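Leucine aminopeptidase 1 (Caenorhabditis elegans, PDB 2HC9) is a zinc-dependent M17 aminopeptidase that releases N-terminal amino acids, preferably leucine, from peptides and probably acts as a digestive enzyme. Local coordinates at residues Gln3-Arg7 with Leu163-Ser167; Phe131-Ser135 with Arg175-Pro180. The protein carries 1 engineered substitution. One frame throughout, in Å; residues are numbered along the deposited sequence. Where two conformers were deposited one is given.

Contact 1 of 2, residues Gln3-Arg7 with Leu163-Ser167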
loop_
_atom_site.group_PDB
_atom_site.type_symbol
_atom_site.label_atom_id
_atom_site.label_comp_id
_atom_site.label_asym_id
_atom_site.label_seq_id
_atom_site.Cartn_x
_atom_site.Cartn_y
_atom_site.Cartn_z
ATOM N N GLN A 3 27.831 -17.798 -34.172
ATOM C CA GLN A 3 27.741 -19.246 -34.256
ATOM C C GLN A 3 28.593 -19.901 -33.182
ATOM O O GLN A 3 29.720 -19.466 -32.907
ATOM C CB GLN A 3 28.203 -19.732 -35.631
ATOM C CG GLN A 3 27.457 -19.091 -36.785
ATOM C CD GLN A 3 26.049 -19.600 -36.901
ATOM O OE1 GLN A 3 25.828 -20.801 -37.019
ATOM N NE2 GLN A 3 25.080 -18.691 -36.857
ATOM N N VAL A 4 28.055 -20.968 -32.597
ATOM C CA VAL A 4 28.734 -21.682 -31.520
ATOM C C VAL A 4 28.967 -23.129 -31.939
ATOM O O VAL A 4 28.036 -23.846 -32.264
ATOM C CB VAL A 4 27.934 -21.617 -30.183
ATOM C CG1 VAL A 4 28.591 -22.505 -29.127
ATOM C CG2 VAL A 4 27.857 -20.196 -29.679
ATOM N N LEU A 5 30.230 -23.540 -31.968
ATOM C CA LEU A 5 30.571 -24.924 -32.303
ATOM C C LEU A 5 31.318 -25.496 -31.120
ATOM O O LEU A 5 32.204 -24.838 -30.564
ATOM C CB LEU A 5 31.516 -24.967 -33.532
ATOM C CG LEU A 5 31.975 -26.384 -33.930
ATOM C CD1 LEU A 5 30.783 -27.203 -34.461
ATOM C CD2 LEU A 5 33.080 -26.300 -35.008
ATOM N N VAL A 6 30.955 -26.708 -30.737
ATOM C CA VAL A 6 31.639 -27.414 -29.679
ATOM C C VAL A 6 32.516 -28.485 -30.347
ATOM O O VAL A 6 32.028 -29.260 -31.186
ATOM C CB VAL A 6 30.640 -28.090 -28.692
ATOM C CG1 VAL A 6 31.406 -28.819 -27.571
ATOM C CG2 VAL A 6 29.672 -27.046 -28.104
ATOM N N ARG A 7 33.796 -28.506 -29.985
ATOM C CA ARG A 7 34.731 -29.495 -30.556
ATOM C C ARG A 7 35.373 -30.358 -29.495
ATOM O O ARG A 7 35.574 -29.947 -28.346
ATOM C CB ARG A 7 35.835 -28.796 -31.362
ATOM C CG ARG A 7 35.304 -27.947 -32.525
ATOM C CD ARG A 7 36.405 -27.326 -33.394
ATOM N NE ARG A 7 37.269 -26.398 -32.672
ATOM C CZ ARG A 7 38.076 -25.523 -33.275
ATOM N NH1 ARG A 7 38.117 -25.473 -34.607
ATOM N NH2 ARG A 7 38.863 -24.728 -32.567
ATOM N N LEU A 163 26.483 -31.654 -28.206
ATOM C CA LEU A 163 26.734 -30.456 -27.393
ATOM C C LEU A 163 26.558 -29.172 -28.215
ATOM O O LEU A 163 26.105 -28.156 -27.707
ATOM C CB LEU A 163 28.142 -30.525 -26.778
ATOM C CG LEU A 163 28.307 -31.613 -25.696
ATOM C CD1 LEU A 163 29.812 -31.838 -25.395
ATOM C CD2 LEU A 163 27.563 -31.241 -24.401
ATOM N N THR A 164 26.914 -29.222 -29.499
ATOM C CA THR A 164 26.633 -28.099 -30.390
ATOM C C THR A 164 25.119 -27.886 -30.547
ATOM O O THR A 164 24.637 -26.748 -30.537
ATOM C CB THR A 164 27.298 -28.360 -31.769
ATOM O OG1 THR A 164 28.708 -28.514 -31.562
ATOM C CG2 THR A 164 27.048 -27.217 -32.745
ATOM N N ASP A 165 24.381 -28.986 -30.719
ATOM C CA ASP A 165 22.922 -28.925 -30.816
ATOM C C ASP A 165 22.303 -28.460 -29.500
ATOM O O ASP A 165 21.319 -27.707 -29.502
ATOM C CB ASP A 165 22.366 -30.291 -31.170
ATOM C CG ASP A 165 22.565 -30.646 -32.644
ATOM O OD1 ASP A 165 22.717 -29.730 -33.474
ATOM O OD2 ASP A 165 22.548 -31.845 -32.958
ATOM N N LEU A 166 22.861 -28.920 -28.387
ATOM C CA LEU A 166 22.361 -28.467 -27.088
ATOM C C LEU A 166 22.616 -26.968 -26.900
ATOM O O LEU A 166 21.724 -26.230 -26.460
ATOM C CB LEU A 166 23.023 -29.250 -25.951
ATOM C CG LEU A 166 22.621 -28.767 -24.543
ATOM C CD1 LEU A 166 21.113 -28.988 -24.316
ATOM C CD2 LEU A 166 23.468 -29.496 -23.496
ATOM N N SER A 167 23.820 -26.517 -27.248
ATOM C CA SER A 167 24.123 -25.088 -27.227
ATOM C C SER A 167 23.107 -24.288 -28.030
ATOM O O SER A 167 22.662 -23.231 -27.592
ATOM C CB SER A 167 25.534 -24.807 -27.757
ATOM O OG SER A 167 26.520 -25.387 -26.919
HETATM O O HOH W 1 25.458 -24.242 -31.389
#
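Polar contact between strand residues Q3-R7 and helix residues L163-S167 centres on T164, whose OG1 takes the amide hydrogen of V6: V6 N to T164 OG1 is 3.0 Å, with an N-H...O angle of 159°. The hydroxyl is also hydrogen-bonded to the carbonyl of A160, one helical turn earlier, so it links the helix backbone to the strand backbone. A second bridge runs through a water, which donates to V4 O and to T164 O, at 2.8 Å from each.

Van der Waals contact is carried mainly by the two valines. V6 inserts its two methyls separately: CG1, anti to the backbone N (chi1 -179°), lies 3.8 Å from L163 CB, while CG2 sets a methyl against the hydroxyl oxygen of S167, 3.8 Å from OG. V4 CG1 meets S167 CB at 4.1 Å. Although L5 starts away from the helix, its CD1 methyl curls back to 3.8 Å from the hydroxyl oxygen T164 OG1. S167 keeps its hydroxyl on its own helix, donating to L163 O at 2.9 Å; that carbonyl also accepts S167 N, from the opposite face of its plane.

The axes of the two segments approach to 7.2 Å at 151°, roughly antiparallel. Strand 3-8 is outermost in its sheet within the chain, paired with strand 145-151, and helix 157-178 lies against it; V124 of helix 120-128 touches both V6 and S167.

Contact 2 of 2, residues Phe131-Ser135 with Arg175-Pro180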
loop_
_atom_site.group_PDB
_atom_site.type_symbol
_atom_site.label_atom_id
_atom_site.label_comp_id
_atom_site.label_asym_id
_atom_site.label_seq_id
_atom_site.Cartn_x
_atom_site.Cartn_y
_atom_site.Cartn_z
ATOM N N PHE A 131 25.937 -16.306 -24.812
ATOM C CA PHE A 131 25.904 -15.772 -26.179
ATOM C C PHE A 131 24.479 -15.440 -26.586
ATOM O O PHE A 131 23.784 -16.253 -27.215
ATOM C CB PHE A 131 26.655 -16.688 -27.166
ATOM C CG PHE A 131 28.152 -16.627 -26.951
ATOM C CD1 PHE A 131 28.882 -15.554 -27.442
ATOM C CD2 PHE A 131 28.776 -17.547 -26.143
ATOM C CE1 PHE A 131 30.248 -15.442 -27.186
ATOM C CE2 PHE A 131 30.148 -17.454 -25.876
ATOM C CZ PHE A 131 30.879 -16.405 -26.397
ATOM N N CYS A 132 24.019 -14.273 -26.131
ATOM C CA CYS A 132 22.591 -13.933 -26.268
ATOM C C CYS A 132 22.317 -13.571 -27.724
ATOM O O CYS A 132 22.906 -12.630 -28.258
ATOM C CB CYS A 132 22.241 -12.746 -25.347
ATOM S SG CYS A 132 22.718 -13.035 -23.632
ATOM N N LYS A 133 21.423 -14.311 -28.365
ATOM C CA LYS A 133 21.101 -14.059 -29.775
ATOM C C LYS A 133 20.398 -12.726 -29.949
ATOM O O LYS A 133 20.645 -12.011 -30.921
ATOM C CB LYS A 133 20.222 -15.186 -30.343
ATOM C CG LYS A 133 20.968 -16.494 -30.518
ATOM C CD LYS A 133 20.150 -17.482 -31.333
ATOM C CE LYS A 133 20.983 -18.744 -31.635
ATOM N NZ LYS A 133 20.304 -19.492 -32.751
ATOM N N PHE A 134 19.501 -12.388 -29.023
ATOM C CA PHE A 134 18.547 -11.339 -29.333
ATOM C C PHE A 134 19.037 -9.925 -28.999
ATOM O O PHE A 134 19.382 -9.633 -27.853
ATOM C CB PHE A 134 17.180 -11.586 -28.677
ATOM C CG PHE A 134 16.132 -10.636 -29.187
ATOM C CD1 PHE A 134 15.495 -10.889 -30.400
ATOM C CD2 PHE A 134 15.849 -9.458 -28.506
ATOM C CE1 PHE A 134 14.546 -9.986 -30.911
ATOM C CE2 PHE A 134 14.908 -8.541 -29.031
ATOM C CZ PHE A 134 14.264 -8.836 -30.216
ATOM N N SER A 135 19.043 -9.040 -29.996
ATOM C CA SER A 135 19.272 -7.603 -29.725
ATOM C C SER A 135 18.597 -6.775 -30.799
ATOM O O SER A 135 18.578 -7.156 -31.966
ATOM C CB SER A 135 20.772 -7.262 -29.701
ATOM O OG SER A 135 20.942 -5.862 -29.486
ATOM N N ARG A 175 16.604 -16.900 -26.784
ATOM C CA ARG A 175 16.177 -15.932 -27.810
ATOM C C ARG A 175 14.659 -15.721 -27.805
ATOM O O ARG A 175 14.163 -14.570 -27.874
ATOM C CB ARG A 175 16.610 -16.413 -29.217
ATOM C CG ARG A 175 16.053 -15.515 -30.357
ATOM C CD ARG A 175 16.461 -16.019 -31.749
ATOM N NE ARG A 175 15.895 -17.325 -32.097
ATOM C CZ ARG A 175 14.634 -17.545 -32.504
ATOM N NH1 ARG A 175 13.749 -16.555 -32.609
ATOM N NH2 ARG A 175 14.256 -18.768 -32.823
ATOM N N LEU A 176 13.920 -16.834 -27.755
ATOM C CA LEU A 176 12.460 -16.781 -27.758
ATOM C C LEU A 176 11.987 -16.005 -26.519
ATOM O O LEU A 176 11.105 -15.167 -26.603
ATOM C CB LEU A 176 11.861 -18.209 -27.792
ATOM C CG LEU A 176 12.148 -18.977 -29.118
ATOM C CD1 LEU A 176 11.706 -20.449 -28.946
ATOM C CD2 LEU A 176 11.380 -18.331 -30.266
ATOM N N ILE A 177 12.604 -16.287 -25.376
ATOM C CA ILE A 177 12.264 -15.604 -24.125
ATOM C C ILE A 177 12.570 -14.110 -24.188
ATOM O O ILE A 177 11.744 -13.297 -23.753
ATOM C CB ILE A 177 12.980 -16.280 -22.931
ATOM C CG1 ILE A 177 12.302 -17.643 -22.667
ATOM C CG2 ILE A 177 12.995 -15.362 -21.646
ATOM C CD1 ILE A 177 13.125 -18.551 -21.732
ATOM N N ASP A 178 13.736 -13.739 -24.737
ATOM C CA ASP A 178 14.184 -12.320 -24.706
ATOM C C ASP A 178 13.423 -11.440 -25.696
ATOM O O ASP A 178 13.422 -10.228 -25.549
ATOM C CB ASP A 178 15.674 -12.209 -25.067
ATOM C CG ASP A 178 16.593 -12.842 -24.029
ATOM O OD1 ASP A 178 16.146 -13.069 -22.882
ATOM O OD2 ASP A 178 17.776 -13.083 -24.364
ATOM N N THR A 179 12.824 -12.052 -26.717
ATOM C CA THR A 179 12.145 -11.299 -27.786
ATOM C C THR A 179 10.875 -10.663 -27.185
ATOM O O THR A 179 10.092 -11.338 -26.538
ATOM C CB THR A 179 11.748 -12.244 -28.979
ATOM O OG1 THR A 179 12.921 -12.925 -29.476
ATOM C CG2 THR A 179 11.089 -11.487 -30.111
ATOM N N PRO A 180 10.678 -9.352 -27.392
ATOM C CA PRO A 180 9.474 -8.726 -26.838
ATOM C C PRO A 180 8.223 -9.274 -27.501
ATOM O O PRO A 180 8.280 -9.726 -28.635
ATOM C CB PRO A 180 9.634 -7.254 -27.201
ATOM C CG PRO A 180 10.570 -7.226 -28.375
ATOM C CD PRO A 180 11.513 -8.403 -28.154
HETATM O O HOH W 2 18.702 -13.961 -26.753
#
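The ring of F134 lies against the turn that ends helix 157-178, with T179 CA over one face. The CA is 3.9 Å from the ring centroid and only 5° off the normal, a well-centred CH-pi contact. P180 CD approaches obliquely, 3.5 Å from F134 CZ, and T179 OG1 comes to 3.4 Å from F134 CD1. The chi1 of F134 (-170°) swings the ring away from its own amide and past D178, whose CB is 4.0 Å from F134 CB, to the two residues beyond it.

At the base of the F134 side chain, toward the backbone, the aliphatic parts of K133 and R175 cross, CB to CB at 4.0 Å. The lysine chain is extended and the arginine bends at chi3 (65°), and K133 CD lies at the edge of the guanidinium, near its plane. Both cationic ends reach E172, which would be expected to offset their like charges; K133 also pairs with E168, and R175 with E192.

In the next shell, T179 OG1 donates to R175 O at 2.6 Å from above the carbonyl plane, which ties the threonine side chain back to the last helical turn and restrains its rotation; the accompanying T179 N to R175 O bond is weak. No direct hydrogen bond joins the segments. Instead a water accepts from F134 N (2.9 Å) and donates to D178 OD2 (2.7 Å from the water oxygen). D178 OD1 accepts from G468 N, while R467 NH1 forms a salt bridge with D178 OD2 and a hydrogen bond with F134 O. I319 of a neighbouring subunit packs on F134.

T179 is the first residue after the helix to leave helical phi/psi, and with its CA over the F134 ring this is a helix C-terminus covered by an aromatic side chain. It lies where the N-terminal and catalytic domains of the M17 aminopeptidase fold meet, away from the zinc site.

Overall arrangement
Both contacts use helix 157-178: contact 1 takes a part before its middle and contact 2 its C-terminal end with the residues that follow. Their centres are 17 Å apart, and their nearest atoms, about 4 Å apart, do not touch. Along the chain the order is 3-7, 131-135, 163-167, 175-180, so the segments alternate and the two connections cross. Contact 1 sets the helix against the outermost strand of the six-stranded N-terminal sheet; contact 2 sets its end against the loop between helix 120-128 and strand 145-151. One helix thus meets the N-terminal domain at two places as the chain passes into the catalytic domain.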